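PDB 4ID2: uncharacterized protein from Bacteroides ovatus, which is of unknown function but belongs to the DUF4738 family and adopts a beta-barrel-like fold. Local coordinates for residues T88-K91 against N92-S95. Residues are numbered along the deposited sequence; the frame is centred on the assembly and turned at random.
Sequences TFTK and NDFS
Asp93 folds back on Thr90, and its OD2, approached nearly end-on along the C-O bond, accepts the backbone N of Thr90 at 2.8 Å. In return the backbone N of Asp93 donates to Thr90 O at 3.0 Å, from above the plane of that carbonyl. CG of Asp93 lies anti to its own carbonyl carbon (chi1 -74°), which turns the carboxylate back towards the end of the strand. The Phe89 side chain crosses that of Asp93 at about a right angle, ring and carboxylate planes 66° apart, with CD1 of Phe89 3.8 Å from Asp93 OD2. One residue on, Phe94 N reaches Lys91 O at 3.1 Å, and that same oxygen lies in the plane of the Phe94 ring, at its edge. This side is the tight one: Phe89 and Phe94 are buried, both against Ile140 of strand 134-142, while Lys91 extends away to bond Ser106 O through NZ. The other side is looser and wetter. A water bridges Asp93 OD2 and Thr90 OG1, 2.6 Å from each, and a weak, undecided bond may join Thr90 OG1 to OD1 of exposed Asn92. Without the carboxylate, as with an alanine at Asp93, the Thr90 amide and the bridging water would probably lose their common acceptor. Asp93 OD2 on the Thr90 amide supplies the carboxylate half of a capping box at a 3-10 turn, where the chain leaves strand 82-89 and packs against the antiparallel four-stranded sheet.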
loop_
_atom_site.group_PDB
_atom_site.type_symbol
_atom_site.label_atom_id
_atom_site.label_comp_id
_atom_site.label_asym_id
_atom_site.label_seq_id
_atom_site.Cartn_x
_atom_site.Cartn_y
_atom_site.Cartn_z
ATOM N N THR A 88 20.791 15.425 13.005
ATOM C CA THR A 88 19.761 16.349 12.559
ATOM C C THR A 88 19.249 15.780 11.246
ATOM O O THR A 88 20.023 15.638 10.298
ATOM C CB THR A 88 20.287 17.772 12.428
ATOM O OG1 THR A 88 20.737 18.210 13.708
ATOM C CG2 THR A 88 19.222 18.740 11.898
ATOM N N PHE A 89 17.969 15.406 11.204
ATOM C CA PHE A 89 17.354 14.842 10.011
ATOM C C PHE A 89 16.567 15.881 9.228
ATOM O O PHE A 89 15.935 16.753 9.816
ATOM C CB PHE A 89 16.394 13.683 10.348
ATOM C CG PHE A 89 17.069 12.356 10.572
ATOM C CD1 PHE A 89 17.365 11.525 9.510
ATOM C CD2 PHE A 89 17.387 11.926 11.848
ATOM C CE1 PHE A 89 17.990 10.303 9.717
ATOM C CE2 PHE A 89 17.991 10.681 12.051
ATOM C CZ PHE A 89 18.280 9.880 10.988
ATOM N N THR A 90 16.560 15.738 7.902
ATOM C CA THR A 90 15.733 16.522 6.976
ATOM C C THR A 90 15.206 15.545 5.936
ATOM O O THR A 90 15.735 14.440 5.826
ATOM C CB THR A 90 16.509 17.696 6.335
ATOM O OG1 THR A 90 17.491 17.196 5.429
ATOM C CG2 THR A 90 17.157 18.597 7.357
ATOM N N LYS A 91 14.203 15.940 5.147
ATOM C CA LYS A 91 13.679 15.065 4.089
ATOM C C LYS A 91 14.791 14.653 3.083
ATOM O O LYS A 91 14.706 13.578 2.492
ATOM C CB LYS A 91 12.496 15.730 3.352
ATOM C CG LYS A 91 12.860 16.979 2.556
ATOM C CD LYS A 91 11.654 17.572 1.880
ATOM C CE LYS A 91 12.051 18.716 0.981
ATOM N NZ LYS A 91 10.914 19.628 0.710
ATOM N N ASN A 92 15.858 15.469 2.948
ATOM C CA ASN A 92 16.975 15.193 2.037
ATOM C C ASN A 92 17.789 13.959 2.465
ATOM O O ASN A 92 18.426 13.353 1.608
ATOM C CB ASN A 92 17.871 16.418 1.892
ATOM C CG ASN A 92 17.089 17.663 1.543
ATOM O OD1 ASN A 92 16.956 18.578 2.356
ATOM N ND2 ASN A 92 16.452 17.665 0.382
ATOM N N ASP A 93 17.699 13.527 3.744
ATOM C CA ASP A 93 18.336 12.282 4.211
ATOM C C ASP A 93 17.726 11.031 3.560
ATOM O O ASP A 93 18.308 9.957 3.677
ATOM C CB ASP A 93 18.226 12.134 5.738
ATOM C CG ASP A 93 19.146 13.068 6.475
ATOM O OD1 ASP A 93 20.364 12.812 6.477
ATOM O OD2 ASP A 93 18.656 14.072 7.016
ATOM N N PHE A 94 16.547 11.161 2.920
ATOM C CA PHE A 94 15.847 10.083 2.231
ATOM C C PHE A 94 15.939 10.242 0.698
ATOM O O PHE A 94 15.216 9.560 -0.018
ATOM C CB PHE A 94 14.371 10.072 2.682
ATOM C CG PHE A 94 14.195 9.968 4.185
ATOM C CD1 PHE A 94 14.190 11.105 4.981
ATOM C CD2 PHE A 94 14.061 8.734 4.803
ATOM C CE1 PHE A 94 14.062 11.006 6.370
ATOM C CE2 PHE A 94 13.933 8.639 6.195
ATOM C CZ PHE A 94 13.937 9.777 6.967
ATOM N N SER A 95 16.846 11.108 0.193
ATOM C CA SER A 95 17.027 11.346 -1.245
ATOM C C SER A 95 17.491 10.089 -1.996
ATOM O O SER A 95 17.220 9.973 -3.191
ATOM C CB SER A 95 18.024 12.475 -1.486
ATOM O OG SER A 95 19.308 12.168 -0.967
HETATM O O HOH W 1 19.783 16.370 6.382
#